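Local coordinates for protein neuraminidase (Influenza A virus, PDB 4K3Y) that forms a tetrameric beta-propeller surface protein of a bat influenza virus and, though related to sialidases, is only neuraminidase-like and probably lacks that activity, at residues C48-C53 with S104-F109; F192-P197 with P220-D225; L334-E339 with I354-T359. All coordinates share one frame; numbering follows the deposited sequence.

Interaction 1 of 3, residues C48-C53 with S104-F109; sequences CSDKEC and SCHDGF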
loop_
_atom_site.group_PDB
_atom_site.type_symbol
_atom_site.label_atom_id
_atom_site.label_comp_id
_atom_site.label_asym_id
_atom_site.label_seq_id
_atom_site.Cartn_x
_atom_site.Cartn_y
_atom_site.Cartn_z
ATOM N N CYS C 48 -10.068 -15.531 -8.427
ATOM C CA CYS C 48 -10.015 -15.444 -6.984
ATOM C C CYS C 48 -8.953 -16.363 -6.404
ATOM O O CYS C 48 -8.717 -17.453 -6.924
ATOM C CB CYS C 48 -11.393 -15.755 -6.404
ATOM S SG CYS C 48 -12.595 -14.493 -6.857
ATOM N N SER C 49 -8.284 -15.887 -5.355
ATOM C CA SER C 49 -7.377 -16.710 -4.552
ATOM C C SER C 49 -8.099 -17.148 -3.283
ATOM O O SER C 49 -9.330 -17.123 -3.213
ATOM C CB SER C 49 -6.132 -15.923 -4.174
ATOM O OG SER C 49 -6.444 -14.952 -3.188
ATOM N N ASP C 50 -7.339 -17.552 -2.279
ATOM C CA ASP C 50 -7.937 -17.988 -1.021
ATOM C C ASP C 50 -8.039 -16.821 -0.041
ATOM O O ASP C 50 -8.534 -16.982 1.071
ATOM C CB ASP C 50 -7.183 -19.191 -0.429
ATOM C CG ASP C 50 -5.693 -18.905 -0.170
ATOM O OD1 ASP C 50 -5.173 -17.837 -0.582
ATOM O OD2 ASP C 50 -5.035 -19.772 0.456
ATOM N N LYS C 51 -7.595 -15.642 -0.482
ATOM C CA LYS C 51 -7.678 -14.418 0.318
ATOM C C LYS C 51 -8.542 -13.310 -0.309
ATOM O O LYS C 51 -9.140 -12.514 0.414
ATOM C CB LYS C 51 -6.274 -13.874 0.608
ATOM C CG LYS C 51 -5.292 -14.911 1.156
ATOM C CD LYS C 51 -5.777 -15.527 2.474
ATOM C CE LYS C 51 -4.823 -16.606 3.000
ATOM N NZ LYS C 51 -5.497 -17.541 3.951
ATOM N N GLU C 52 -8.605 -13.251 -1.642
ATOM C CA GLU C 52 -9.324 -12.165 -2.323
ATOM C C GLU C 52 -9.711 -12.497 -3.773
ATOM O O GLU C 52 -9.296 -13.521 -4.331
ATOM C CB GLU C 52 -8.488 -10.876 -2.309
ATOM C CG GLU C 52 -7.096 -11.087 -2.880
ATOM C CD GLU C 52 -6.240 -9.837 -2.889
ATOM O OE1 GLU C 52 -6.544 -8.895 -2.117
ATOM O OE2 GLU C 52 -5.252 -9.806 -3.671
ATOM N N CYS C 53 -10.507 -11.616 -4.378
ATOM C CA CYS C 53 -10.776 -11.692 -5.807
ATOM C C CYS C 53 -9.944 -10.624 -6.505
ATOM O O CYS C 53 -9.890 -9.479 -6.042
ATOM C CB CYS C 53 -12.267 -11.488 -6.081
ATOM S SG CYS C 53 -13.239 -12.935 -5.667
ATOM N N SER C 104 -5.430 -16.153 -15.679
ATOM C CA SER C 104 -4.766 -16.417 -14.382
ATOM C C SER C 104 -5.576 -17.329 -13.459
ATOM O O SER C 104 -6.781 -17.489 -13.651
ATOM C CB SER C 104 -4.412 -15.121 -13.649
ATOM O OG SER C 104 -5.586 -14.446 -13.252
ATOM N N CYS C 105 -4.898 -17.923 -12.477
ATOM C CA CYS C 105 -5.516 -18.807 -11.482
ATOM C C CYS C 105 -4.639 -18.811 -10.216
ATOM O O CYS C 105 -3.472 -18.418 -10.283
ATOM C CB CYS C 105 -5.803 -20.222 -11.964
ATOM S SG CYS C 105 -5.134 -20.661 -13.597
ATOM N N HIS C 106 -5.173 -19.248 -9.070
ATOM C CA HIS C 106 -4.376 -19.313 -7.823
ATOM C C HIS C 106 -4.588 -20.645 -7.094
ATOM O O HIS C 106 -5.727 -21.054 -6.868
ATOM C CB HIS C 106 -4.721 -18.134 -6.920
ATOM C CG HIS C 106 -3.808 -17.984 -5.735
ATOM N ND1 HIS C 106 -3.830 -18.846 -4.672
ATOM C CD2 HIS C 106 -2.874 -17.043 -5.465
ATOM C CE1 HIS C 106 -2.918 -18.456 -3.780
ATOM N NE2 HIS C 106 -2.330 -17.373 -4.242
ATOM N N ASP C 107 -3.499 -21.305 -6.696
ATOM C CA ASP C 107 -3.595 -22.684 -6.187
ATOM C C ASP C 107 -3.549 -22.769 -4.665
ATOM O O ASP C 107 -3.626 -23.858 -4.106
ATOM C CB ASP C 107 -2.495 -23.585 -6.777
ATOM C CG ASP C 107 -1.092 -23.070 -6.480
ATOM O OD1 ASP C 107 -0.943 -22.131 -5.651
ATOM O OD2 ASP C 107 -0.132 -23.620 -7.076
ATOM N N GLY C 108 -3.418 -21.625 -4.001
ATOM C CA GLY C 108 -3.308 -21.595 -2.553
ATOM C C GLY C 108 -1.935 -21.098 -2.143
ATOM O O GLY C 108 -1.756 -20.512 -1.066
ATOM N N PHE C 109 -0.967 -21.324 -3.027
ATOM C CA PHE C 109 0.405 -20.877 -2.812
ATOM C C PHE C 109 0.686 -19.603 -3.594
ATOM O O PHE C 109 0.926 -18.548 -3.005
ATOM C CB PHE C 109 1.386 -21.989 -3.197
ATOM C CG PHE C 109 0.987 -23.330 -2.665
ATOM C CD1 PHE C 109 0.911 -23.547 -1.289
ATOM C CD2 PHE C 109 0.661 -24.369 -3.529
ATOM C CE1 PHE C 109 0.525 -24.780 -0.784
ATOM C CE2 PHE C 109 0.271 -25.601 -3.037
ATOM C CZ PHE C 109 0.204 -25.809 -1.658
HETATM O O HOH W 1 -8.317 -19.197 -8.946
#
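Ser49 covers one face of the His106 imidazole with its methylene rather than its hydroxyl: CB of Ser49 stands 3.6 Å from the centroid of the His106 ring, 18° off the normal, a CH-pi contact displaced toward the CG side. CG of His106 is anti to its own backbone N (chi1 -170°), which swings the ring across toward the serine. The hydroxyl is occupied within its own loop. Ser49 OG accepts from Lys51 N at 3.0 Å and from Glu52 N at 3.2 Å, an ST turn and an ST motif sharing one acceptor, while the Cys48-Cys53 disulfide joins the two ends of the segment. This is the turn between strands 40-48 and 53-61, the two innermost strands of one propeller blade, set against the end of strand 101-106, the innermost strand of the next, so the contact lies on an inter-blade seam. No direct hydrogen bond joins the two segments. A water bridges instead, donating to Cys48 O at 2.7 Å and accepting from His106 N at 3.1 Å. Asp50 approaches the ring obliquely, its OD1 4.0 Å from CE1 of His106 and its carboxylate turned 36° from the ring plane; this nearby carboxylate could polarise the imidazole. Beyond the ring, Asp107 OD1 accepts from Phe109 N at 2.7 Å in an Asx turn, and Trp111 packs edge-to-face with His106.

Interaction 2 of 3, residues F192-P197 with P220-D225; sequences FNFEFP and PFLEFD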
loop_
_atom_site.group_PDB
_atom_site.type_symbol
_atom_site.label_atom_id
_atom_site.label_comp_id
_atom_site.label_asym_id
_atom_site.label_seq_id
_atom_site.Cartn_x
_atom_site.Cartn_y
_atom_site.Cartn_z
ATOM N N PHE C 192 -16.171 -28.145 -35.105
ATOM C CA PHE C 192 -16.515 -26.897 -34.411
ATOM C C PHE C 192 -15.305 -26.100 -33.934
ATOM O O PHE C 192 -14.158 -26.548 -34.039
ATOM C CB PHE C 192 -17.466 -27.144 -33.235
ATOM C CG PHE C 192 -16.872 -27.970 -32.127
ATOM C CD1 PHE C 192 -16.796 -29.349 -32.244
ATOM C CD2 PHE C 192 -16.404 -27.373 -30.965
ATOM C CE1 PHE C 192 -16.255 -30.118 -31.229
ATOM C CE2 PHE C 192 -15.861 -28.140 -29.938
ATOM C CZ PHE C 192 -15.788 -29.514 -30.073
ATOM N N ASN C 193 -15.588 -24.913 -33.405
ATOM C CA ASN C 193 -14.570 -24.014 -32.862
ATOM C C ASN C 193 -14.833 -23.750 -31.364
ATOM O O ASN C 193 -15.992 -23.649 -30.944
ATOM C CB ASN C 193 -14.548 -22.715 -33.676
ATOM C CG ASN C 193 -13.634 -21.658 -33.082
ATOM O OD1 ASN C 193 -12.458 -21.922 -32.791
ATOM N ND2 ASN C 193 -14.175 -20.448 -32.886
ATOM N N PHE C 194 -13.768 -23.643 -30.563
ATOM C CA PHE C 194 -13.902 -23.572 -29.106
ATOM C C PHE C 194 -12.991 -22.515 -28.457
ATOM O O PHE C 194 -12.003 -22.858 -27.785
ATOM C CB PHE C 194 -13.609 -24.953 -28.502
ATOM C CG PHE C 194 -14.128 -25.129 -27.100
ATOM C CD1 PHE C 194 -15.496 -25.216 -26.864
ATOM C CD2 PHE C 194 -13.252 -25.226 -26.015
ATOM C CE1 PHE C 194 -15.997 -25.387 -25.566
ATOM C CE2 PHE C 194 -13.744 -25.401 -24.721
ATOM C CZ PHE C 194 -15.123 -25.480 -24.498
ATOM N N GLU C 195 -13.320 -21.238 -28.643
ATOM C CA GLU C 195 -12.465 -20.148 -28.130
ATOM C C GLU C 195 -12.917 -19.600 -26.781
ATOM O O GLU C 195 -14.096 -19.681 -26.441
ATOM C CB GLU C 195 -12.386 -18.990 -29.135
ATOM C CG GLU C 195 -11.881 -19.382 -30.520
ATOM C CD GLU C 195 -10.368 -19.519 -30.599
ATOM O OE1 GLU C 195 -9.642 -18.884 -29.797
ATOM O OE2 GLU C 195 -9.905 -20.263 -31.485
ATOM N N PHE C 196 -11.969 -19.049 -26.022
ATOM C CA PHE C 196 -12.264 -18.367 -24.747
ATOM C C PHE C 196 -13.158 -19.109 -23.757
ATOM O O PHE C 196 -14.119 -18.516 -23.261
ATOM C CB PHE C 196 -12.942 -17.016 -25.025
ATOM C CG PHE C 196 -12.347 -16.282 -26.168
ATOM C CD1 PHE C 196 -11.014 -15.881 -26.123
ATOM C CD2 PHE C 196 -13.100 -16.001 -27.295
ATOM C CE1 PHE C 196 -10.438 -15.203 -27.185
ATOM C CE2 PHE C 196 -12.532 -15.312 -28.368
ATOM C CZ PHE C 196 -11.192 -14.917 -28.305
ATOM N N PRO C 197 -12.862 -20.386 -23.456
ATOM C CA PRO C 197 -13.764 -21.013 -22.474
ATOM C C PRO C 197 -13.721 -20.328 -21.097
ATOM O O PRO C 197 -12.646 -19.919 -20.637
ATOM C CB PRO C 197 -13.234 -22.449 -22.368
ATOM C CG PRO C 197 -11.814 -22.389 -22.886
ATOM C CD PRO C 197 -11.798 -21.300 -23.916
ATOM N N PRO C 220 -20.566 -23.916 -27.526
ATOM C CA PRO C 220 -20.064 -25.267 -27.235
ATOM C C PRO C 220 -19.753 -25.440 -25.747
ATOM O O PRO C 220 -19.448 -24.452 -25.059
ATOM C CB PRO C 220 -18.780 -25.350 -28.074
ATOM C CG PRO C 220 -18.333 -23.914 -28.235
ATOM C CD PRO C 220 -19.609 -23.118 -28.321
ATOM N N PHE C 221 -19.825 -26.682 -25.267
ATOM C CA PHE C 221 -19.644 -26.987 -23.849
ATOM C C PHE C 221 -18.645 -28.125 -23.599
ATOM O O PHE C 221 -18.585 -29.086 -24.359
ATOM C CB PHE C 221 -20.987 -27.357 -23.237
ATOM C CG PHE C 221 -21.053 -27.153 -21.757
ATOM C CD1 PHE C 221 -21.296 -25.892 -21.236
ATOM C CD2 PHE C 221 -20.883 -28.216 -20.881
ATOM C CE1 PHE C 221 -21.366 -25.684 -19.866
ATOM C CE2 PHE C 221 -20.950 -28.020 -19.504
ATOM C CZ PHE C 221 -21.192 -26.750 -18.997
ATOM N N LEU C 222 -17.883 -28.015 -22.515
ATOM C CA LEU C 222 -16.893 -29.014 -22.149
ATOM C C LEU C 222 -17.037 -29.371 -20.671
ATOM O O LEU C 222 -17.383 -28.518 -19.843
ATOM C CB LEU C 222 -15.480 -28.456 -22.371
ATOM C CG LEU C 222 -14.339 -29.310 -22.936
ATOM C CD1 LEU C 222 -12.997 -28.760 -22.468
ATOM C CD2 LEU C 222 -14.466 -30.785 -22.604
ATOM N N GLU C 223 -16.784 -30.635 -20.346
ATOM C CA GLU C 223 -16.569 -31.050 -18.962
ATOM C C GLU C 223 -15.399 -32.036 -18.938
ATOM O O GLU C 223 -15.173 -32.766 -19.908
ATOM C CB GLU C 223 -17.839 -31.634 -18.332
ATOM C CG GLU C 223 -18.259 -33.008 -18.844
ATOM C CD GLU C 223 -19.545 -33.505 -18.190
ATOM O OE1 GLU C 223 -20.315 -32.659 -17.671
ATOM O OE2 GLU C 223 -19.774 -34.741 -18.193
ATOM N N PHE C 224 -14.635 -32.030 -17.852
ATOM C CA PHE C 224 -13.501 -32.943 -17.727
ATOM C C PHE C 224 -13.049 -33.104 -16.274
ATOM O O PHE C 224 -13.248 -32.204 -15.447
ATOM C CB PHE C 224 -12.325 -32.481 -18.600
ATOM C CG PHE C 224 -11.770 -31.137 -18.217
ATOM C CD1 PHE C 224 -12.288 -29.977 -18.770
ATOM C CD2 PHE C 224 -10.718 -31.031 -17.301
ATOM C CE1 PHE C 224 -11.767 -28.734 -18.417
ATOM C CE2 PHE C 224 -10.191 -29.787 -16.941
ATOM C CZ PHE C 224 -10.708 -28.644 -17.499
ATOM N N ASP C 225 -12.452 -34.255 -15.970
ATOM C CA ASP C 225 -11.897 -34.496 -14.642
ATOM C C ASP C 225 -10.376 -34.450 -14.696
ATOM O O ASP C 225 -9.802 -34.157 -15.755
ATOM C CB ASP C 225 -12.410 -35.812 -14.031
ATOM C CG ASP C 225 -12.305 -36.995 -14.986
ATOM O OD1 ASP C 225 -11.252 -37.149 -15.644
ATOM O OD2 ASP C 225 -13.282 -37.775 -15.071
#
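The Phe194 ring meets segment 220-225 with its rim: CG of Pro220 lies near the ring plane 3.4 Å from CD1 of Phe194, and the carbonyl carbon of Pro220 and the backbone N of Phe221 border the same edge. Leu222 comes in obliquely, its CB 3.7 Å from CZ of Phe194, and the two side chains cross at about a right angle. Phe194 CG is anti to the backbone N (chi1 -162°), which extends the ring from the loop toward the strand, where it slides past Pro220 in the opposite direction. Pro220 is touched from two more places: CG is 3.6 Å from Asn193 O, and CB lies obliquely to the Phe192 ring, 4.3 Å from its CD2. No hydrogen bond joins the segments; the side-chain contacts are apolar and largely buried. Phe232, on neighbouring strand 230-233, packs edge-to-face with both Phe192 and Phe194, adding a third aromatic to the cluster. Nearby, Phe192 touches Asn212, a residue of the calcium site. The contact belongs to the beta-propeller topology, in which the link from outer strand 180-187 of one blade to inner strand 197-202 of the next packs here against strand 221-224, the third strand of the blade it enters.

Interaction 3 of 3, residues L334-E339 with I354-T359; sequences LCFWIE and ITFCGT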
loop_
_atom_site.group_PDB
_atom_site.type_symbol
_atom_site.label_atom_id
_atom_site.label_comp_id
_atom_site.label_asym_id
_atom_site.label_seq_id
_atom_site.Cartn_x
_atom_site.Cartn_y
_atom_site.Cartn_z
ATOM N N LEU C 334 -20.895 -19.220 -6.886
ATOM C CA LEU C 334 -20.608 -18.992 -8.300
ATOM C C LEU C 334 -20.958 -17.558 -8.687
ATOM O O LEU C 334 -21.994 -17.013 -8.284
ATOM C CB LEU C 334 -21.395 -19.986 -9.162
ATOM C CG LEU C 334 -21.070 -20.070 -10.650
ATOM C CD1 LEU C 334 -19.558 -20.191 -10.879
ATOM C CD2 LEU C 334 -21.821 -21.241 -11.303
ATOM N N CYS C 335 -20.082 -16.950 -9.470
ATOM C CA CYS C 335 -20.268 -15.566 -9.901
ATOM C C CYS C 335 -19.957 -15.392 -11.382
ATOM O O CYS C 335 -19.348 -16.264 -12.011
ATOM C CB CYS C 335 -19.329 -14.646 -9.114
ATOM S SG CYS C 335 -19.558 -14.681 -7.336
ATOM N N PHE C 336 -20.352 -14.253 -11.936
ATOM C CA PHE C 336 -19.882 -13.891 -13.274
ATOM C C PHE C 336 -19.518 -12.412 -13.399
ATOM O O PHE C 336 -19.995 -11.562 -12.625
ATOM C CB PHE C 336 -20.851 -14.348 -14.392
ATOM C CG PHE C 336 -22.207 -13.725 -14.327
ATOM C CD1 PHE C 336 -22.449 -12.499 -14.942
ATOM C CD2 PHE C 336 -23.260 -14.376 -13.688
ATOM C CE1 PHE C 336 -23.716 -11.914 -14.895
ATOM C CE2 PHE C 336 -24.537 -13.797 -13.642
ATOM C CZ PHE C 336 -24.759 -12.565 -14.243
ATOM N N TRP C 337 -18.633 -12.129 -14.352
ATOM C CA TRP C 337 -18.269 -10.761 -14.679
ATOM C C TRP C 337 -18.746 -10.446 -16.095
ATOM O O TRP C 337 -18.725 -11.309 -16.973
ATOM C CB TRP C 337 -16.754 -10.544 -14.570
ATOM C CG TRP C 337 -15.943 -11.528 -15.388
ATOM C CD1 TRP C 337 -15.333 -12.650 -14.927
ATOM C CD2 TRP C 337 -15.658 -11.468 -16.798
ATOM N NE1 TRP C 337 -14.680 -13.293 -15.947
ATOM C CE2 TRP C 337 -14.861 -12.591 -17.108
ATOM C CE3 TRP C 337 -15.996 -10.575 -17.826
ATOM C CZ2 TRP C 337 -14.406 -12.861 -18.407
ATOM C CZ3 TRP C 337 -15.543 -10.845 -19.120
ATOM C CH2 TRP C 337 -14.756 -11.980 -19.395
ATOM N N ILE C 338 -19.168 -9.202 -16.294
ATOM C CA ILE C 338 -19.562 -8.688 -17.592
ATOM C C ILE C 338 -18.714 -7.480 -17.970
ATOM O O ILE C 338 -18.783 -6.450 -17.298
ATOM C CB ILE C 338 -21.010 -8.184 -17.554
ATOM C CG1 ILE C 338 -21.962 -9.252 -17.001
ATOM C CG2 ILE C 338 -21.443 -7.684 -18.938
ATOM C CD1 ILE C 338 -23.425 -8.790 -16.969
ATOM N N GLU C 339 -17.936 -7.587 -19.048
ATOM C CA GLU C 339 -17.238 -6.414 -19.605
ATOM C C GLU C 339 -18.195 -5.481 -20.396
ATOM O O GLU C 339 -19.014 -5.919 -21.210
ATOM C CB GLU C 339 -16.017 -6.829 -20.434
ATOM C CG GLU C 339 -15.010 -5.700 -20.704
ATOM C CD GLU C 339 -13.690 -6.201 -21.312
ATOM O OE1 GLU C 339 -13.709 -7.082 -22.217
ATOM O OE2 GLU C 339 -12.624 -5.706 -20.878
ATOM N N ILE C 354 -18.853 -5.111 -14.413
ATOM C CA ILE C 354 -19.889 -5.371 -13.420
ATOM C C ILE C 354 -19.733 -6.839 -13.079
ATOM O O ILE C 354 -19.397 -7.653 -13.960
ATOM C CB ILE C 354 -21.283 -5.196 -13.994
ATOM C CG1 ILE C 354 -21.311 -3.988 -14.902
ATOM C CG2 ILE C 354 -22.336 -5.028 -12.878
ATOM C CD1 ILE C 354 -22.628 -3.358 -14.882
ATOM N N THR C 355 -19.965 -7.178 -11.812
ATOM C CA THR C 355 -19.908 -8.571 -11.386
ATOM C C THR C 355 -21.200 -8.940 -10.663
ATOM O O THR C 355 -21.874 -8.078 -10.094
ATOM C CB THR C 355 -18.668 -8.857 -10.509
ATOM O OG1 THR C 355 -18.646 -7.947 -9.411
ATOM C CG2 THR C 355 -17.384 -8.686 -11.303
ATOM N N PHE C 356 -21.543 -10.221 -10.690
ATOM C CA PHE C 356 -22.784 -10.685 -10.094
ATOM C C PHE C 356 -22.464 -11.990 -9.419
ATOM O O PHE C 356 -21.685 -12.776 -9.954
ATOM C CB PHE C 356 -23.837 -10.954 -11.183
ATOM C CG PHE C 356 -24.505 -9.719 -11.711
ATOM C CD1 PHE C 356 -23.981 -9.035 -12.814
ATOM C CD2 PHE C 356 -25.679 -9.244 -11.120
ATOM C CE1 PHE C 356 -24.614 -7.875 -13.304
ATOM C CE2 PHE C 356 -26.311 -8.097 -11.604
ATOM C CZ PHE C 356 -25.784 -7.407 -12.696
ATOM N N CYS C 357 -23.066 -12.232 -8.258
ATOM C CA CYS C 357 -22.959 -13.532 -7.592
ATOM C C CYS C 357 -24.354 -14.036 -7.327
ATOM O O CYS C 357 -25.303 -13.245 -7.257
ATOM C CB CYS C 357 -22.167 -13.414 -6.289
ATOM S SG CYS C 357 -20.424 -12.996 -6.564
ATOM N N GLY C 358 -24.495 -15.348 -7.198
ATOM C CA GLY C 358 -25.817 -15.928 -7.052
ATOM C C GLY C 358 -26.426 -15.819 -5.660
ATOM O O GLY C 358 -25.721 -15.897 -4.652
ATOM N N THR C 359 -27.743 -15.635 -5.625
ATOM C CA THR C 359 -28.544 -15.707 -4.410
ATOM C C THR C 359 -29.427 -16.937 -4.496
ATOM O O THR C 359 -29.904 -17.289 -5.580
ATOM C CB THR C 359 -29.505 -14.521 -4.323
ATOM O OG1 THR C 359 -28.762 -13.306 -4.392
ATOM C CG2 THR C 359 -30.319 -14.551 -3.014
#
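Phe336 and Phe356 form an antiparallel hydrogen-bonded pair: Phe336 N donates to Phe356 O at 2.8 Å, and Phe356 N returns a bond of 2.8 Å to Phe336 O. The next such pair repeats this less evenly, with Ile338 N to Ile354 O at 2.8 Å and nearly straight, and Ile354 N to Ile338 O longer at 3.2 Å. A fifth bond, Gly358 N to Leu334 O at 3.2 Å, extends the ladder past the start of strand 335-343. In the non-hydrogen-bonded pair of Cys335 and Cys357 a disulfide crosses between the strands, SG of Cys335 to SG of Cys357 at 2.0 Å, with a torsion about the S-S bond of 101°. On the same face Trp337 CB meets the Thr355 methyl group CG2, while Thr355 OG1 is hydrogen-bonded to Thr24 OG1 on the adjoining strand 20-26. The other face is hydrophobic. Phe356 CB sits over the Phe336 ring, 3.8 Å from its centroid, in a CH-pi contact. That placement follows from Phe336 CG lying between its backbone N and carbonyl carbon (chi1 62°), which turns the ring toward the partner strand. The two aromatic planes are only 23° apart but slid past each other, so they hardly overlap. Ile338 CD1 continues the apolar surface, 4.0 Å from CE1 of Phe356, and Leu310 and Leu311 of strand 306-311 in the neighbouring blade pack against it. Cys357 also touches Ile130 of a second subunit, which brings the covalent link close to the tetramer interface. The register of this hairpin is thus fixed twice, by the backbone ladder and by a disulfide, with an apolar face, carrying Phe336, Ile338, Ile354 and Phe356, turned to the adjacent blade.

Followed from the N terminus, the three contacts come in series; none nests in or crosses another. Interaction 1 closes a loop of 50 residues, carrying the chain around one blade and joining its first turn to the inner strand of the next. Interaction 2 closes a shorter loop of 22 residues further on, holding an inter-blade link against the blade it leads into. Interaction 3 closes the shortest loop, 14 residues, pairing the strands of a hairpin in the blade that N-terminal strand 20-26 completes, so that the two ends of the propeller meet there. Interactions 2 and 3 lie on opposite sides of the chain's centre, their own centres about 20 Å apart, and no two contacts touch.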